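PDB 4WES: nitrogenase molybdenum-iron protein beta chain from Clostridium pasteurianum, which forms, with the alpha chain, the molybdenum-iron component of nitrogenase, which reduces dinitrogen to ammonia, and shares an [8Fe-7S] cluster with that chain. Local coordinates for residues G312-L318 against E384-I390; N403-V407 against V440-K444; G335-K339 against I363-K367; Y340-P346 against K367-D373; M1-T5 against F397-E401. All coordinates share one frame. Numbering follows the deposited sequence.

How the contacts relate
Four of the five contacts reach one parallel sheet, ordered 367-370, 337-343, 314-318, 388-391, 406-408. Contact 1 pairs the neighbouring inner strands 314-318 and 388-391. Contact 3 sets strand 337-343 against the loop into 367-370; contact 4, sharing Lys367 and centred about 14 Å away, is the strand pairing itself. Contact 2 lies at the other edge within this chain, centred about 10 Å from contact 1; Leu389 N is 2.9 Å from Pro405 O. Contact 5 packs the N-terminus on helix 396-402, where Ala399 O is 3.0 Å from Ile404 N of contact 2. In contact 4 the Pro346 side chain is about 13 Å from the [8Fe-7S] cluster; the other contacts lie away from the known sites.

Contact 1. Residues G312-L318 against E384-I390; sequences GKKVALL and EGVDLLI
Ala316 sets its CB against Leu389 CD1 at 3.8 Å, on one face of two parallel strands, and against Val386 CG2, just ahead of the second strand, at 4.1 Å. Strands 314-318 and 388-390 run 17° apart, axes 4.7 Å from each other at closest approach. Val315 pairs with Leu388, Ala316 with Leu389 and Leu317 with Ile390, each with CA atoms 4.8 Å apart. Three bonds join the extended backbones: Ala316 N to Leu388 O (2.9 Å), Ile390 N to Ala316 O (2.9 Å) and Leu318 N to Ile390 O (3.1 Å). On the other face Val315, chi1 t, places CG1 3.9 Å from Ile390 CD1 and CG2 4.0 Å from Leu388 CD2. Asp387 (phi/psi -100/-10, chi1 m) turns OD2 onto Lys314 N at 2.8 Å, while Asp387 N donates to Lys314 O at 2.8 Å. Lys314, chi1 m and then extended, reaches Glu384 OE2 with NZ at 2.8 Å; Glu384 OE1 meets Lys339. One water joins Gly312 O to Asp387 OD2, another Lys314 NZ to Gly385 O. The middle strand of a Rossmann-like parallel sheet, order 3-2-1-4-5, thus pairs with 388-391: apolar along the strands, charged and hydrated at their N-terminal ends, where side chains as well as backbone supply the polar bonds.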
# COMPACT_ATOMS: atom_id res chain seq x y z
N GLY B 312 5.47 -15.49 -13.65
CA GLY B 312 6.17 -14.92 -14.78
C GLY B 312 6.48 -13.45 -14.68
O GLY B 312 7.04 -12.87 -15.63
N LYS B 313 6.17 -12.81 -13.56
CA LYS B 313 6.46 -11.38 -13.42
C LYS B 313 7.96 -11.17 -13.37
O LYS B 313 8.65 -11.85 -12.60
CB LYS B 313 5.81 -10.82 -12.14
CG LYS B 313 4.28 -10.69 -12.19
CD LYS B 313 3.86 -9.40 -12.90
CE LYS B 313 2.37 -9.18 -12.94
NZ LYS B 313 1.73 -10.18 -13.75
N LYS B 314 8.44 -10.17 -14.12
CA LYS B 314 9.87 -9.84 -14.12
C LYS B 314 10.15 -8.80 -13.06
O LYS B 314 9.50 -7.76 -13.02
CB LYS B 314 10.28 -9.30 -15.48
CG LYS B 314 10.24 -10.33 -16.59
CD LYS B 314 10.52 -9.69 -17.96
CE LYS B 314 10.20 -10.61 -19.12
NZ LYS B 314 10.30 -9.84 -20.41
N VAL B 315 11.13 -9.08 -12.21
CA VAL B 315 11.42 -8.24 -11.06
C VAL B 315 12.85 -7.70 -11.13
O VAL B 315 13.80 -8.44 -11.39
CB VAL B 315 11.22 -9.01 -9.73
CG1 VAL B 315 11.34 -8.08 -8.54
CG2 VAL B 315 9.91 -9.75 -9.71
N ALA B 316 13.00 -6.40 -10.88
CA ALA B 316 14.32 -5.79 -10.64
C ALA B 316 14.48 -5.58 -9.16
O ALA B 316 13.57 -5.04 -8.51
CB ALA B 316 14.42 -4.46 -11.37
N LEU B 317 15.62 -6.00 -8.61
CA LEU B 317 15.91 -5.92 -7.18
C LEU B 317 17.28 -5.32 -6.96
O LEU B 317 18.24 -5.73 -7.62
CB LEU B 317 15.93 -7.32 -6.50
CG LEU B 317 14.77 -8.24 -6.64
CD1 LEU B 317 14.95 -9.14 -7.82
CD2 LEU B 317 14.68 -9.02 -5.35
N LEU B 318 17.37 -4.35 -6.05
CA LEU B 318 18.66 -3.82 -5.64
C LEU B 318 18.68 -3.73 -4.14
O LEU B 318 17.72 -3.26 -3.53
CB LEU B 318 18.94 -2.37 -6.13
CG LEU B 318 18.96 -2.16 -7.62
CD1 LEU B 318 17.58 -1.76 -8.12
CD2 LEU B 318 20.05 -1.12 -7.97
N GLU B 384 15.16 -3.79 -21.63
CA GLU B 384 14.08 -4.76 -21.49
C GLU B 384 13.39 -4.44 -20.15
O GLU B 384 14.03 -4.48 -19.09
CB GLU B 384 14.58 -6.20 -21.50
CG GLU B 384 13.44 -7.19 -21.35
CD GLU B 384 13.87 -8.64 -21.27
OE1 GLU B 384 15.09 -8.93 -21.45
OE2 GLU B 384 12.99 -9.50 -20.97
N GLY B 385 12.12 -4.09 -20.22
CA GLY B 385 11.39 -3.65 -19.06
C GLY B 385 11.11 -4.75 -18.06
O GLY B 385 11.25 -5.93 -18.33
N VAL B 386 10.61 -4.32 -16.90
CA VAL B 386 10.21 -5.22 -15.82
C VAL B 386 8.83 -4.87 -15.32
O VAL B 386 8.25 -3.86 -15.69
CB VAL B 386 11.22 -5.20 -14.65
CG1 VAL B 386 12.59 -5.68 -15.11
CG2 VAL B 386 11.33 -3.81 -14.03
N ASP B 387 8.28 -5.78 -14.52
CA ASP B 387 6.94 -5.67 -13.97
C ASP B 387 6.88 -5.18 -12.52
O ASP B 387 5.81 -4.87 -12.01
CB ASP B 387 6.24 -7.03 -14.07
CG ASP B 387 6.20 -7.56 -15.47
OD1 ASP B 387 5.66 -6.82 -16.34
OD2 ASP B 387 6.71 -8.66 -15.74
N LEU B 388 8.04 -5.10 -11.88
CA LEU B 388 8.12 -4.84 -10.45
C LEU B 388 9.56 -4.43 -10.13
O LEU B 388 10.49 -5.00 -10.66
CB LEU B 388 7.76 -6.11 -9.66
CG LEU B 388 7.70 -6.03 -8.12
CD1 LEU B 388 6.55 -5.15 -7.67
CD2 LEU B 388 7.57 -7.43 -7.52
N LEU B 389 9.67 -3.45 -9.24
CA LEU B 389 10.96 -2.96 -8.74
C LEU B 389 10.92 -3.01 -7.24
O LEU B 389 9.99 -2.47 -6.63
CB LEU B 389 11.21 -1.53 -9.22
CG LEU B 389 12.44 -0.81 -8.70
CD1 LEU B 389 13.73 -1.47 -9.09
CD2 LEU B 389 12.46 0.63 -9.13
N ILE B 390 11.96 -3.57 -6.65
CA ILE B 390 12.11 -3.69 -5.20
C ILE B 390 13.47 -3.14 -4.79
O ILE B 390 14.50 -3.63 -5.25
CB ILE B 390 11.96 -5.15 -4.70
CG1 ILE B 390 10.68 -5.80 -5.24
CG2 ILE B 390 12.00 -5.17 -3.19
CD1 ILE B 390 10.51 -7.23 -4.83
O HOH W 1 6.07 -10.63 -17.38
O HOH W 2 10.01 -7.33 -20.20

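Contact 2. Residues N403-V407 against V440-K444; sequences NIPFV and VILDK
The side chain of Lys444 is fully extended, all four chi angles t, and lies along Pro405 to deliver NZ to Asn403 O at 2.8 Å. On the way its CD passes 3.7 Å from Pro405 CG. Residues 440-444 are helical throughout, with Lys444 N bonded to Val440 O at 3.3 Å, so Val440 and Lys444 stand one turn apart and both point toward segment 403-407. That segment begins at Asn403, which leaves the preceding helix with positive phi (59/58), and becomes extended through Ile404 and Pro405 (-53/135) into the strand at Phe406 and Val407. Pro405, ring pucker C-gamma exo, also points at the helix; its CA lies 5.4 Å from Val440 CA. Val440, chi1 m, holds CG2 3.8 Å from both Pro405 CB and Val407 CG2, the latter with chi1 t, and its CG1 3.7 Å from Phe406 O. Asn403, chi1 t, brings ND2 within 3.9 Å of Lys444 CE, though the amide's hydrogen bond is to Glu448. Ile404 and Phe406 point away from the helix, against Leu389 of the neighbouring strand. Helix 426-448 thus covers strand 406-408, at the sheet's edge within this chain, the helix-on-sheet packing characteristic of Rossmann-like alpha/beta domains.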
# COMPACT_ATOMS: atom_id res chain seq x y z
N ASN B 403 7.46 3.88 -14.93
CA ASN B 403 6.11 3.42 -14.59
C ASN B 403 6.10 1.97 -14.16
O ASN B 403 5.38 1.15 -14.71
CB ASN B 403 5.14 3.70 -15.74
CG ASN B 403 3.69 3.53 -15.33
OD1 ASN B 403 3.34 3.49 -14.16
ND2 ASN B 403 2.81 3.44 -16.32
N ILE B 404 6.87 1.66 -13.11
CA ILE B 404 7.00 0.30 -12.60
C ILE B 404 6.43 0.23 -11.19
O ILE B 404 6.82 1.03 -10.32
CB ILE B 404 8.49 -0.14 -12.53
CG1 ILE B 404 9.21 0.03 -13.85
CG2 ILE B 404 8.59 -1.59 -12.08
CD1 ILE B 404 10.71 -0.05 -13.73
N PRO B 405 5.55 -0.75 -10.92
CA PRO B 405 5.11 -0.98 -9.51
C PRO B 405 6.30 -1.15 -8.60
O PRO B 405 7.23 -1.88 -8.92
CB PRO B 405 4.26 -2.25 -9.63
CG PRO B 405 3.73 -2.19 -11.03
CD PRO B 405 4.88 -1.67 -11.86
N PHE B 406 6.23 -0.46 -7.45
CA PHE B 406 7.41 -0.25 -6.62
C PHE B 406 7.17 -0.67 -5.17
O PHE B 406 6.24 -0.19 -4.54
CB PHE B 406 7.82 1.22 -6.70
CG PHE B 406 9.02 1.61 -5.87
CD1 PHE B 406 10.20 0.90 -5.94
CD2 PHE B 406 8.98 2.74 -5.05
CE1 PHE B 406 11.30 1.26 -5.17
CE2 PHE B 406 10.08 3.10 -4.29
CZ PHE B 406 11.24 2.36 -4.36
N VAL B 407 8.05 -1.53 -4.64
CA VAL B 407 8.07 -1.95 -3.26
C VAL B 407 9.33 -1.43 -2.59
O VAL B 407 10.43 -1.79 -2.98
CB VAL B 407 7.98 -3.47 -3.15
CG1 VAL B 407 8.09 -3.95 -1.70
CG2 VAL B 407 6.68 -3.96 -3.79
N VAL B 440 0.63 -3.52 -5.16
CA VAL B 440 1.17 -2.54 -6.10
C VAL B 440 0.96 -2.94 -7.55
O VAL B 440 0.70 -2.09 -8.42
CB VAL B 440 2.65 -2.18 -5.84
CG1 VAL B 440 2.84 -1.52 -4.51
CG2 VAL B 440 3.64 -3.30 -6.05
N ILE B 441 0.97 -4.25 -7.82
CA ILE B 441 0.67 -4.76 -9.15
C ILE B 441 -0.78 -4.47 -9.50
O ILE B 441 -1.09 -3.94 -10.59
CB ILE B 441 1.02 -6.26 -9.26
CG1 ILE B 441 2.55 -6.43 -9.25
CG2 ILE B 441 0.35 -6.91 -10.45
CD1 ILE B 441 2.99 -7.86 -9.07
N LEU B 442 -1.71 -4.78 -8.59
CA LEU B 442 -3.12 -4.53 -8.83
C LEU B 442 -3.46 -3.05 -8.90
O LEU B 442 -4.30 -2.64 -9.70
CB LEU B 442 -3.97 -5.26 -7.79
CG LEU B 442 -4.08 -6.75 -8.02
CD1 LEU B 442 -4.58 -7.50 -6.78
CD2 LEU B 442 -5.00 -7.05 -9.18
N ASP B 443 -2.80 -2.22 -8.09
CA ASP B 443 -3.05 -0.80 -8.15
C ASP B 443 -2.78 -0.26 -9.55
O ASP B 443 -3.55 0.55 -10.09
CB ASP B 443 -2.16 -0.05 -7.15
CG ASP B 443 -2.68 -0.03 -5.71
OD1 ASP B 443 -3.83 -0.43 -5.45
OD2 ASP B 443 -1.87 0.39 -4.86
N LYS B 444 -1.68 -0.68 -10.16
CA LYS B 444 -1.35 -0.21 -11.51
C LYS B 444 -2.38 -0.73 -12.50
O LYS B 444 -2.85 0.03 -13.34
CB LYS B 444 0.06 -0.64 -11.91
CG LYS B 444 0.40 -0.21 -13.35
CD LYS B 444 1.80 -0.54 -13.76
CE LYS B 444 1.97 -0.18 -15.26
NZ LYS B 444 3.32 -0.36 -15.76

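Contact 3. Residues G335-K339 against I363-K367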
# COMPACT_ATOMS: atom_id res chain seq x y z
N GLY B 335 6.85 -17.85 -8.10
CA GLY B 335 6.64 -18.09 -9.50
C GLY B 335 7.07 -16.95 -10.38
O GLY B 335 6.79 -16.94 -11.60
N ALA B 336 7.70 -15.93 -9.79
CA ALA B 336 8.16 -14.74 -10.52
C ALA B 336 9.65 -14.91 -10.88
O ALA B 336 10.31 -15.90 -10.53
CB ALA B 336 7.90 -13.49 -9.69
N ILE B 337 10.20 -13.90 -11.55
CA ILE B 337 11.52 -13.97 -12.13
C ILE B 337 12.41 -12.85 -11.60
O ILE B 337 12.13 -11.68 -11.87
CB ILE B 337 11.44 -13.85 -13.68
CG1 ILE B 337 10.63 -14.99 -14.27
CG2 ILE B 337 12.82 -13.79 -14.31
CD1 ILE B 337 10.19 -14.77 -15.70
N PRO B 338 13.51 -13.18 -10.92
CA PRO B 338 14.52 -12.16 -10.63
C PRO B 338 15.26 -11.87 -11.91
O PRO B 338 16.09 -12.67 -12.36
CB PRO B 338 15.41 -12.83 -9.56
CG PRO B 338 14.68 -14.06 -9.11
CD PRO B 338 13.87 -14.48 -10.33
N LYS B 339 14.89 -10.75 -12.54
CA LYS B 339 15.37 -10.39 -13.87
C LYS B 339 16.67 -9.61 -13.79
O LYS B 339 17.61 -9.90 -14.53
CB LYS B 339 14.28 -9.61 -14.58
CG LYS B 339 14.66 -9.08 -15.94
CD LYS B 339 15.01 -10.18 -16.88
CE LYS B 339 15.13 -9.60 -18.28
NZ LYS B 339 15.37 -10.71 -19.23
N ILE B 363 15.97 -20.47 -15.07
CA ILE B 363 15.77 -19.10 -15.52
C ILE B 363 17.03 -18.60 -16.21
O ILE B 363 18.09 -18.48 -15.59
CB ILE B 363 15.44 -18.16 -14.34
CG1 ILE B 363 14.09 -18.56 -13.74
CG2 ILE B 363 15.39 -16.72 -14.83
CD1 ILE B 363 13.81 -17.96 -12.38
N GLU B 364 16.87 -18.29 -17.50
CA GLU B 364 17.94 -17.76 -18.35
C GLU B 364 17.65 -16.28 -18.66
O GLU B 364 16.50 -15.84 -18.66
CB GLU B 364 18.02 -18.54 -19.66
CG GLU B 364 18.19 -20.05 -19.52
CD GLU B 364 19.64 -20.48 -19.54
OE1 GLU B 364 20.52 -19.63 -19.79
OE2 GLU B 364 19.91 -21.69 -19.32
N GLY B 365 18.71 -15.53 -18.94
CA GLY B 365 18.57 -14.16 -19.43
C GLY B 365 18.48 -13.09 -18.35
O GLY B 365 18.19 -11.91 -18.65
N SER B 366 18.72 -13.46 -17.09
CA SER B 366 18.78 -12.45 -16.03
C SER B 366 20.16 -11.84 -15.94
O SER B 366 21.15 -12.44 -16.38
CB SER B 366 18.37 -13.07 -14.71
OG SER B 366 17.01 -13.49 -14.75
N LYS B 367 20.24 -10.66 -15.38
CA LYS B 367 21.49 -9.96 -15.17
C LYS B 367 21.70 -9.82 -13.68
O LYS B 367 20.87 -9.24 -13.00
CB LYS B 367 21.54 -8.59 -15.84
CG LYS B 367 21.36 -8.62 -17.34
CD LYS B 367 21.52 -7.24 -17.98
CE LYS B 367 21.45 -7.30 -19.49
NZ LYS B 367 21.67 -5.94 -20.09
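Three hydrogen bonds tie these segments, and two of them fall on successive carbonyls, those of Pro338 and Lys339, just before the chain turns a corner at Tyr340. Ser366 OG, with chi1 m, donates to Pro338 O at 2.7 Å; one residue on, Lys339 O accepts from Lys367 N at 2.9 Å. Lys339 NZ then crosses back to Gly365 O at 3.1 Å and also forms a salt bridge with Glu384. On its other edge the strand is served by segment 312-318: Ile337 and Lys339 make backbone bonds to Lys313 and Val315. Pro338 has no amide hydrogen to offer, and its CD packs against Ile363 CD1 at 4.0 Å. Ile337 CG2 meets Ile363 CG2 at 3.9 Å. Beta pairing has yet to begin at Ile363, whose CA is 7.5 Å from Ile337 CA, but Ser366 CA and Lys339 CA are 4.5 Å apart. A hydroxyl and an ammonium therefore supply bonds where backbone amides do not, and greasy contact fills the wider end.

Contact 4. Residues Y340-P346 against K367-D373; sequences YVVTGTP and KVKVEGD
This is the parallel strand pairing of a beta-alpha-beta unit, in which strand 337-343 leads through helix 348-360 to strand 367-370, at the edge of the sheet within this chain. Strands 341-343 and 367-370 run 4° apart, axes 4.8 Å from each other at closest approach. Register is Tyr340 with Lys367, Val341 with Val368 (CA atoms 4.7 Å apart), Val342 with Lys369 and Thr343 with Val370 (CA atoms 5.3 Å). Bonds run from Val341 N to Lys367 O (2.9 Å), Lys369 N to Val341 O (3.0 Å) and Thr343 N to Lys369 O (3.2 Å). Past them Glu371 turns to positive phi (59/38), and Thr343 O receives two weak bonds, from Glu371 N at 2.8 Å and Gly372 N at 3.3 Å. Thr343 OG1, chi1 t, accepts from Thr345 N (3.1 Å), an ST turn, and bonds to Gly319 O. Tyr340, chi1 m, sets its ring edge at Lys367 CB, CD1 4.0 Å away; its OH bonds to Glu384 O and, through a water, Lys367 NZ. Val341, Thr343, Val368 and Val370 face helix 348-360, the first two also meeting helix 321-333; Tyr340, Val342 and Lys369 lie against helix 374-383, N-capped by Asp373, itself salt-bridged to Arg16.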
# COMPACT_ATOMS: atom_id res chain seq x y z
N TYR B 340 16.70 -8.60 -12.93
CA TYR B 340 17.89 -7.76 -12.70
C TYR B 340 18.11 -7.79 -11.21
O TYR B 340 17.21 -7.46 -10.45
CB TYR B 340 17.69 -6.33 -13.18
CG TYR B 340 17.31 -6.20 -14.63
CD1 TYR B 340 17.95 -6.95 -15.63
CD2 TYR B 340 16.30 -5.35 -15.05
CE1 TYR B 340 17.57 -6.85 -16.95
CE2 TYR B 340 15.93 -5.24 -16.38
CZ TYR B 340 16.59 -5.99 -17.32
OH TYR B 340 16.23 -5.93 -18.65
N VAL B 341 19.31 -8.18 -10.78
CA VAL B 341 19.59 -8.44 -9.35
C VAL B 341 20.95 -7.82 -9.04
O VAL B 341 21.97 -8.31 -9.54
CB VAL B 341 19.56 -9.93 -9.02
CG1 VAL B 341 19.54 -10.10 -7.52
CG2 VAL B 341 18.37 -10.64 -9.64
N VAL B 342 20.96 -6.78 -8.20
CA VAL B 342 22.16 -6.00 -7.97
C VAL B 342 22.40 -5.71 -6.51
O VAL B 342 21.47 -5.39 -5.77
CB VAL B 342 22.09 -4.67 -8.76
CG1 VAL B 342 23.22 -3.71 -8.40
CG2 VAL B 342 22.13 -4.97 -10.25
N THR B 343 23.67 -5.81 -6.10
CA THR B 343 24.09 -5.23 -4.83
C THR B 343 25.29 -4.33 -5.07
O THR B 343 26.12 -4.63 -5.94
CB THR B 343 24.44 -6.32 -3.79
OG1 THR B 343 24.77 -5.67 -2.55
CG2 THR B 343 25.57 -7.19 -4.18
N GLY B 344 25.40 -3.28 -4.27
CA GLY B 344 26.61 -2.48 -4.25
C GLY B 344 27.72 -3.04 -3.39
O GLY B 344 28.85 -2.57 -3.46
N THR B 345 27.41 -4.02 -2.54
CA THR B 345 28.39 -4.56 -1.61
C THR B 345 29.25 -5.59 -2.36
O THR B 345 28.72 -6.50 -2.98
CB THR B 345 27.69 -5.20 -0.43
OG1 THR B 345 27.01 -4.18 0.33
CG2 THR B 345 28.66 -5.87 0.50
N PRO B 346 30.60 -5.49 -2.25
CA PRO B 346 31.45 -6.44 -2.94
C PRO B 346 31.39 -7.83 -2.33
O PRO B 346 31.01 -8.00 -1.16
CB PRO B 346 32.83 -5.83 -2.79
CG PRO B 346 32.76 -4.97 -1.61
CD PRO B 346 31.36 -4.43 -1.58
N LYS B 367 20.24 -10.66 -15.38
CA LYS B 367 21.49 -9.96 -15.17
C LYS B 367 21.70 -9.82 -13.68
O LYS B 367 20.87 -9.24 -13.00
CB LYS B 367 21.54 -8.59 -15.84
CG LYS B 367 21.36 -8.62 -17.34
CD LYS B 367 21.52 -7.24 -17.98
CE LYS B 367 21.45 -7.30 -19.49
NZ LYS B 367 21.67 -5.94 -20.09
N VAL B 368 22.81 -10.33 -13.19
CA VAL B 368 23.19 -10.30 -11.80
C VAL B 368 24.50 -9.55 -11.69
O VAL B 368 25.45 -9.88 -12.44
CB VAL B 368 23.37 -11.74 -11.29
CG1 VAL B 368 23.80 -11.75 -9.85
CG2 VAL B 368 22.09 -12.55 -11.48
N LYS B 369 24.60 -8.53 -10.86
CA LYS B 369 25.82 -7.78 -10.78
C LYS B 369 26.16 -7.41 -9.35
O LYS B 369 25.35 -6.85 -8.60
CB LYS B 369 25.76 -6.51 -11.63
CG LYS B 369 27.08 -5.77 -11.72
CD LYS B 369 27.03 -4.61 -12.70
CE LYS B 369 28.31 -3.83 -12.69
NZ LYS B 369 28.27 -2.69 -13.65
N VAL B 370 27.39 -7.71 -8.98
CA VAL B 370 28.01 -7.27 -7.74
C VAL B 370 28.74 -5.94 -8.02
O VAL B 370 29.41 -5.79 -9.05
CB VAL B 370 28.97 -8.34 -7.24
CG1 VAL B 370 29.84 -7.86 -6.10
CG2 VAL B 370 28.20 -9.58 -6.84
N GLU B 371 28.63 -5.00 -7.10
CA GLU B 371 29.15 -3.66 -7.33
C GLU B 371 28.52 -3.02 -8.57
O GLU B 371 29.16 -2.29 -9.32
CB GLU B 371 30.67 -3.60 -7.33
CG GLU B 371 31.28 -4.01 -6.00
CD GLU B 371 32.76 -3.85 -6.01
OE1 GLU B 371 33.28 -2.77 -5.65
OE2 GLU B 371 33.43 -4.80 -6.43
N GLY B 372 27.23 -3.27 -8.76
CA GLY B 372 26.43 -2.50 -9.71
C GLY B 372 25.72 -1.38 -8.96
O GLY B 372 25.73 -1.31 -7.73
N ASP B 373 25.10 -0.48 -9.74
CA ASP B 373 24.43 0.66 -9.13
C ASP B 373 23.06 0.91 -9.76
O ASP B 373 22.62 0.18 -10.66
CB ASP B 373 25.37 1.89 -9.12
CG ASP B 373 25.87 2.27 -10.50
OD1 ASP B 373 25.08 2.21 -11.47
OD2 ASP B 373 27.04 2.68 -10.59
O HOH W 3 18.62 -5.41 -20.39

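Contact 5. Residues M1-T5 against F397-E401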
# COMPACT_ATOMS: atom_id res chain seq x y z
N MET B 1 12.27 12.26 -16.23
CA MET B 1 13.03 12.07 -14.97
C MET B 1 14.21 11.19 -15.29
O MET B 1 14.14 10.32 -16.15
CB MET B 1 12.10 11.45 -13.92
CG MET B 1 12.75 11.07 -12.61
SD MET B 1 11.54 10.80 -11.29
CE MET B 1 11.08 12.53 -10.98
N LEU B 2 15.34 11.43 -14.62
CA LEU B 2 16.60 10.70 -14.92
C LEU B 2 16.88 10.80 -16.42
O LEU B 2 17.27 9.85 -17.09
CB LEU B 2 16.54 9.26 -14.42
CG LEU B 2 16.50 9.09 -12.91
CD1 LEU B 2 16.08 7.67 -12.58
CD2 LEU B 2 17.82 9.43 -12.29
N ASP B 3 16.72 12.01 -16.95
CA ASP B 3 16.78 12.22 -18.41
C ASP B 3 18.18 11.98 -18.94
O ASP B 3 18.32 11.69 -20.14
CB ASP B 3 16.32 13.62 -18.77
CG ASP B 3 14.85 13.86 -18.52
OD1 ASP B 3 14.13 12.94 -18.15
OD2 ASP B 3 14.41 15.01 -18.75
N ALA B 4 19.20 12.14 -18.12
CA ALA B 4 20.58 11.95 -18.55
C ALA B 4 21.01 10.52 -18.65
O ALA B 4 22.13 10.25 -19.06
CB ALA B 4 21.53 12.72 -17.62
N THR B 5 20.14 9.57 -18.29
CA THR B 5 20.49 8.16 -18.37
C THR B 5 20.13 7.61 -19.76
O THR B 5 18.94 7.54 -20.08
CB THR B 5 19.74 7.38 -17.29
OG1 THR B 5 20.09 7.96 -16.03
CG2 THR B 5 20.14 5.92 -17.33
N PHE B 397 12.77 6.95 -8.24
CA PHE B 397 13.01 7.75 -9.46
C PHE B 397 12.86 6.89 -10.68
O PHE B 397 12.28 7.34 -11.69
CB PHE B 397 14.41 8.38 -9.42
CG PHE B 397 14.61 9.42 -8.35
CD1 PHE B 397 15.03 9.06 -7.07
CD2 PHE B 397 14.45 10.77 -8.62
CE1 PHE B 397 15.24 10.01 -6.12
CE2 PHE B 397 14.66 11.73 -7.68
CZ PHE B 397 15.07 11.35 -6.41
N ILE B 398 13.38 5.68 -10.65
CA ILE B 398 13.20 4.73 -11.75
C ILE B 398 11.74 4.30 -11.85
O ILE B 398 11.18 4.22 -12.95
CB ILE B 398 14.12 3.51 -11.56
CG1 ILE B 398 15.58 3.89 -11.52
CG2 ILE B 398 13.89 2.47 -12.62
CD1 ILE B 398 16.50 2.77 -11.12
N ALA B 399 11.10 4.05 -10.72
CA ALA B 399 9.71 3.61 -10.72
C ALA B 399 8.82 4.65 -11.38
O ALA B 399 7.91 4.30 -12.14
CB ALA B 399 9.24 3.34 -9.29
N ARG B 400 9.07 5.92 -11.08
CA ARG B 400 8.26 6.96 -11.71
C ARG B 400 8.60 7.10 -13.19
O ARG B 400 7.72 7.16 -14.05
CB ARG B 400 8.44 8.30 -10.98
CG ARG B 400 7.82 9.43 -11.78
CD ARG B 400 7.49 10.62 -10.96
NE ARG B 400 7.18 11.74 -11.82
CZ ARG B 400 6.58 12.85 -11.42
NH1 ARG B 400 6.14 13.00 -10.19
NH2 ARG B 400 6.43 13.84 -12.29
N GLU B 401 9.89 7.19 -13.52
CA GLU B 401 10.28 7.41 -14.92
C GLU B 401 9.79 6.28 -15.81
O GLU B 401 9.36 6.55 -16.94
CB GLU B 401 11.80 7.54 -15.01
CG GLU B 401 12.36 7.59 -16.42
CD GLU B 401 11.91 8.76 -17.26
OE1 GLU B 401 11.16 9.66 -16.77
OE2 GLU B 401 12.35 8.80 -18.44
O HOH W 4 15.25 8.37 -18.37
O HOH W 5 13.05 11.00 -19.67
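Met1 is the bump here, its thioether running out from the N-terminus into the hollow between Phe397 and Arg400, one turn apart on the helix. Its SD sits 3.6 Å from Phe397 O and 4.0 Å from Arg400 CB; with the Phe397 ring it makes an oblique Met-aromatic contact, 3.9 Å from CD2. The methyl CE lies over one face of the Arg400 guanidinium, whose NH groups bond to carbonyls of a second copy of this beta chain. Leu2 fills a second hollow: its CD1 touches Phe397 CB at 3.6 Å and Ile398 CG1 at 4.0 Å. The chain's amino group makes a salt bridge to Glu401 OE1 (Met1 N, 2.9 Å) and bonds to Asp3 OD1 at 2.8 Å. A type I turn then carries Leu2 to Thr5 off the helix. The N-terminus thus wedges against helix 396-402 where three chains meet, with Thr5 on helix 374-383, Phe454 of the second beta chain edge-to-face with Phe397, and Glu103 of the alpha chain bonded to Leu2 N.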